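Local coordinates for protein tumor necrosis factor receptor superfamily member 16 (Rattus norvegicus, PDB 4F42) that probably relays neurotrophin signals inside the cell through the death domain of the low-affinity receptor p75NTR, at residues 62-65 against 66-70; 47-50 against 51-55. One frame throughout, in Å; residues are numbered along the deposited sequence.

Contact 1. Residues 62-65 against 66-70; sequences ATLD and ALLAA. With MNB (5-mercapto-2-nitro-benzoic acid), chain C.
Leu64 and Leu68, one turn apart on helix 64-73, meet branch to branch: Leu64 CD1 lies 3.9 Å from Leu68 CD1, with the two side chains at a slant to each other. Their other methyls reach one face of the bound 5-mercapto-2-nitro-benzoic acid. Leu64 CD2 sits almost straight above ring atom C2 at 3.5 Å, while Leu68 CD2 comes in obliquely to C4 at 3.7 Å. Leu68 is turned off the staggered values (chi1 -95°), with CD1 against Leu64 and CD2 at the ligand. Thr63 is the N-cap. With OG1 between its backbone N and carbonyl carbon (chi1 54°), it accepts the amide of Ala66, Ala66 N to Thr63 OG1 being 3.1 Å, and so satisfies an N-H of the first turn. Regular helical bonds follow, including Leu68 N to Leu64 O at 2.8 Å. Lys12 NZ also hydrogen-bonds the ligand, and Leu8, another residue of this pocket, touches Leu64. On the inner flank, Leu67 packs against Leu28 of helix 24-32 and Trp56 of helix 48-56, and Ala70 rests on Leu28, Glu31 and Leu32.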
loop_
_atom_site.group_PDB
_atom_site.type_symbol
_atom_site.label_atom_id
_atom_site.label_comp_id
_atom_site.label_asym_id
_atom_site.label_seq_id
_atom_site.Cartn_x
_atom_site.Cartn_y
_atom_site.Cartn_z
ATOM N N ALA A 62 4.379 -7.969 6.347
ATOM C CA ALA A 62 4.102 -6.704 5.685
ATOM C C ALA A 62 5.357 -5.836 5.629
ATOM O O ALA A 62 5.458 -4.822 6.318
ATOM C CB ALA A 62 2.961 -5.978 6.377
ATOM N N THR A 63 6.309 -6.253 4.798
ATOM C CA THR A 63 7.558 -5.530 4.600
ATOM C C THR A 63 7.437 -4.547 3.445
ATOM O O THR A 63 6.557 -4.677 2.591
ATOM C CB THR A 63 8.713 -6.498 4.267
ATOM O OG1 THR A 63 8.339 -7.316 3.148
ATOM C CG2 THR A 63 9.052 -7.394 5.469
ATOM N N LEU A 64 8.341 -3.577 3.400
ATOM C CA LEU A 64 8.444 -2.698 2.242
ATOM C C LEU A 64 8.605 -3.482 0.936
ATOM O O LEU A 64 7.939 -3.175 -0.054
ATOM C CB LEU A 64 9.584 -1.694 2.407
ATOM C CG LEU A 64 9.788 -0.699 1.255
ATOM C CD1 LEU A 64 8.545 0.156 0.970
ATOM C CD2 LEU A 64 10.986 0.170 1.518
ATOM N N ASP A 65 9.470 -4.495 0.943
ATOM C CA ASP A 65 9.726 -5.291 -0.255
ATOM C C ASP A 65 8.504 -6.084 -0.727
ATOM O O ASP A 65 8.279 -6.219 -1.926
ATOM C CB ASP A 65 10.978 -6.175 -0.122
ATOM C CG ASP A 65 11.054 -6.925 1.196
ATOM O OD1 ASP A 65 10.779 -8.142 1.216
ATOM O OD2 ASP A 65 11.421 -6.308 2.216
ATOM N N ALA A 66 7.719 -6.591 0.226
ATOM C CA ALA A 66 6.446 -7.235 -0.076
ATOM C C ALA A 66 5.504 -6.246 -0.748
ATOM O O ALA A 66 4.778 -6.595 -1.682
ATOM C CB ALA A 66 5.812 -7.787 1.185
ATOM N N LEU A 67 5.520 -5.008 -0.273
ATOM C CA LEU A 67 4.715 -3.958 -0.887
ATOM C C LEU A 67 5.207 -3.663 -2.302
ATOM O O LEU A 67 4.414 -3.638 -3.255
ATOM C CB LEU A 67 4.742 -2.683 -0.043
ATOM C CG LEU A 67 4.018 -1.480 -0.647
ATOM C CD1 LEU A 67 2.560 -1.812 -0.929
ATOM C CD2 LEU A 67 4.124 -0.298 0.291
ATOM N N LEU A 68 6.514 -3.436 -2.423
ATOM C CA LEU A 68 7.145 -3.192 -3.713
ATOM C C LEU A 68 6.869 -4.343 -4.691
ATOM O O LEU A 68 6.507 -4.094 -5.846
ATOM C CB LEU A 68 8.645 -2.929 -3.520
ATOM C CG LEU A 68 9.165 -1.479 -3.417
ATOM C CD1 LEU A 68 8.180 -0.469 -2.842
ATOM C CD2 LEU A 68 10.506 -1.363 -2.701
ATOM N N ALA A 69 6.996 -5.588 -4.225
ATOM C CA ALA A 69 6.642 -6.775 -5.029
ATOM C C ALA A 69 5.194 -6.726 -5.537
ATOM O O ALA A 69 4.940 -6.975 -6.720
ATOM C CB ALA A 69 6.864 -8.052 -4.240
ATOM N N ALA A 70 4.258 -6.401 -4.638
ATOM C CA ALA A 70 2.838 -6.249 -4.989
ATOM C C ALA A 70 2.622 -5.225 -6.099
ATOM O O ALA A 70 1.784 -5.430 -6.976
ATOM C CB ALA A 70 2.009 -5.888 -3.763
HETATM C C6 MNB C . 13.625 2.518 -0.877
HETATM C C1 MNB C . 12.882 3.146 0.120
HETATM C C2 MNB C . 11.391 3.249 -0.036
HETATM C C3 MNB C . 10.801 2.699 -1.172
HETATM C C4 MNB C . 11.589 2.084 -2.133
HETATM C C5 MNB C . 12.972 1.995 -1.992
HETATM S S5 MNB C . 13.851 1.220 -3.216
HETATM C C10 MNB C . 13.607 3.712 1.305
HETATM O O12 MNB C . 14.053 4.871 1.206
HETATM O O11 MNB C . 13.757 3.035 2.348
HETATM N N7 MNB C . 10.554 3.856 0.919
HETATM O O9 MNB C . 9.393 4.118 0.645
HETATM O O8 MNB C . 10.954 4.112 2.043
#

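Contact 2. Residues 47-50 against 51-55. With MNB (5-mercapto-2-nitro-benzoic acid), chain B.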
loop_
_atom_site.group_PDB
_atom_site.type_symbol
_atom_site.label_atom_id
_atom_site.label_comp_id
_atom_site.label_asym_id
_atom_site.label_seq_id
_atom_site.Cartn_x
_atom_site.Cartn_y
_atom_site.Cartn_z
ATOM N N CYS A 47 -8.778 8.605 5.281
ATOM C CA CYS A 47 -7.671 8.216 4.412
ATOM C C CYS A 47 -7.708 6.720 4.137
ATOM O O CYS A 47 -7.141 5.934 4.895
ATOM C CB CYS A 47 -6.344 8.611 5.045
ATOM S SG CYS A 47 -6.331 10.319 5.653
ATOM N N PRO A 48 -8.390 6.316 3.052
ATOM C CA PRO A 48 -8.537 4.894 2.750
ATOM C C PRO A 48 -7.198 4.182 2.531
ATOM O O PRO A 48 -7.017 3.073 3.037
ATOM C CB PRO A 48 -9.393 4.886 1.484
ATOM C CG PRO A 48 -10.114 6.194 1.505
ATOM C CD PRO A 48 -9.140 7.158 2.102
ATOM N N VAL A 49 -6.273 4.815 1.812
ATOM C CA VAL A 49 -4.947 4.232 1.589
ATOM C C VAL A 49 -4.224 3.990 2.917
ATOM O O VAL A 49 -3.776 2.881 3.194
ATOM C CB VAL A 49 -4.039 5.114 0.680
ATOM C CG1 VAL A 49 -2.924 4.272 0.107
ATOM C CG2 VAL A 49 -4.842 5.768 -0.455
ATOM N N ARG A 50 -4.124 5.034 3.736
ATOM C CA ARG A 50 -3.477 4.933 5.041
ATOM C C ARG A 50 -4.124 3.861 5.928
ATOM O O ARG A 50 -3.424 3.083 6.585
ATOM C CB ARG A 50 -3.496 6.284 5.747
ATOM C CG ARG A 50 -2.913 6.262 7.149
ATOM C CD ARG A 50 -2.859 7.661 7.709
ATOM N NE ARG A 50 -1.996 8.534 6.913
ATOM C CZ ARG A 50 -1.828 9.839 7.131
ATOM N NH1 ARG A 50 -2.472 10.452 8.126
ATOM N NH2 ARG A 50 -1.006 10.534 6.343
ATOM N N ALA A 51 -5.456 3.834 5.938
ATOM C CA ALA A 51 -6.221 2.831 6.686
ATOM C C ALA A 51 -5.921 1.401 6.212
ATOM O O ALA A 51 -5.764 0.501 7.031
ATOM C CB ALA A 51 -7.725 3.131 6.603
ATOM N N LEU A 52 -5.821 1.215 4.898
ATOM C CA LEU A 52 -5.539 -0.088 4.306
ATOM C C LEU A 52 -4.172 -0.584 4.721
ATOM O O LEU A 52 -4.030 -1.703 5.199
ATOM C CB LEU A 52 -5.607 -0.024 2.779
ATOM C CG LEU A 52 -5.111 -1.295 2.076
ATOM C CD1 LEU A 52 -6.253 -2.261 1.855
ATOM C CD2 LEU A 52 -4.441 -0.942 0.758
ATOM N N LEU A 53 -3.168 0.264 4.532
ATOM C CA LEU A 53 -1.787 -0.063 4.822
ATOM C C LEU A 53 -1.499 -0.246 6.309
ATOM O O LEU A 53 -0.618 -1.018 6.668
ATOM C CB LEU A 53 -0.869 0.995 4.201
ATOM C CG LEU A 53 -0.958 1.062 2.663
ATOM C CD1 LEU A 53 -0.281 2.301 2.125
ATOM C CD2 LEU A 53 -0.399 -0.206 1.999
ATOM N N ALA A 54 -2.237 0.464 7.166
ATOM C CA ALA A 54 -2.152 0.288 8.619
ATOM C C ALA A 54 -2.698 -1.073 9.025
ATOM O O ALA A 54 -2.151 -1.729 9.914
ATOM C CB ALA A 54 -2.918 1.383 9.333
ATOM N N SER A 55 -3.787 -1.478 8.378
ATOM C CA SER A 55 -4.382 -2.793 8.579
ATOM C C SER A 55 -3.434 -3.877 8.055
ATOM O O SER A 55 -3.013 -4.751 8.818
ATOM C CB SER A 55 -5.749 -2.868 7.890
ATOM O OG SER A 55 -6.161 -4.209 7.685
HETATM C C6 MNB B . -4.906 11.791 1.673
HETATM C C1 MNB B . -3.648 11.800 1.079
HETATM C C2 MNB B . -2.429 11.509 1.911
HETATM C C3 MNB B . -2.624 11.237 3.267
HETATM C C4 MNB B . -3.908 11.242 3.808
HETATM C C5 MNB B . -5.035 11.512 3.028
HETATM S S5 MNB B . -6.580 11.526 3.741
HETATM C C10 MNB B . -3.597 12.107 -0.385
HETATM O O12 MNB B . -2.995 13.129 -0.772
HETATM O O11 MNB B . -4.177 11.334 -1.179
HETATM N N7 MNB B . -1.107 11.501 1.388
HETATM O O9 MNB B . -0.124 11.623 2.123
HETATM O O8 MNB B . -0.916 11.378 0.191
#
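Val49 and Leu53, neighbours one turn apart on helix 48-56, run side by side and point the same way, Val49 CG1 meeting Leu53 CD1 at 3.9 Å. CG1 of Val49 stands opposite the backbone N (chi1 -160°), on the carbonyl side, where the next turn can reach it. Leu53 also lays its CG over the backbone of that turn, 3.4 Å from Val49 O, the same oxygen that receives its amide: Leu53 N to Val49 O is 3.0 Å and nearly straight. These two buried side chains face inward, Val49 onto Leu20 and Trp25, Leu53 onto Tyr5. Ala51 presses its methyl against the start of the helix, with CB 3.3 Å from Cys47 O, and donates its backbone N-H to that carbonyl. On another side of the helix, Arg50 leads away from the following turn, extended at first and then bent at chi3 (-62°), which carries its guanidinium to the ligand 5-mercapto-2-nitro-benzoic acid. The ring stands almost perpendicular to the guanidinium plane. Its C4 lies above one face, displaced toward the rim, and its C3 is 3.5 Å from Arg50 NH2. Cys47, at the N-cap position, has SG next to the ligand sulfur S5, at a modelled spacing that is doubtful. Arg50 NH2 also forms salt bridges to Glu14 and Glu17 of helix 10-19. The chemistry is therefore divided between a buried apolar pair and a cationic group whose face meets the C3-C4 side of the ligand ring, not the ring's face, so this is no parallel stack. The two salt bridges at NH2 would be expected to balance the charge and restrict the swing of the guanidinium beside the ligand.

From the N terminus, residues 2-46 supply the first three helices, and contact 2 then occurs within the opening turns of helix 48-56. Contact 1 follows at the start of helix 64-73. The two are in series, neither nested nor crossing, and each spans successive helical turns instead of closing a long loop. Their centres are about 15 Å apart, on opposite sides of the centre of this death-domain helical bundle, and each borders a separate ligand site. Backbone hydrogen bonds from Tyr5 to Ala62 and from Asn3 to Leu64 tie the N-terminal segment to contact 1. Helix 24-32 neighbours both, touching contact 2 with Trp25 and Ala29 and contact 1 with Leu28, Glu31 and Leu32.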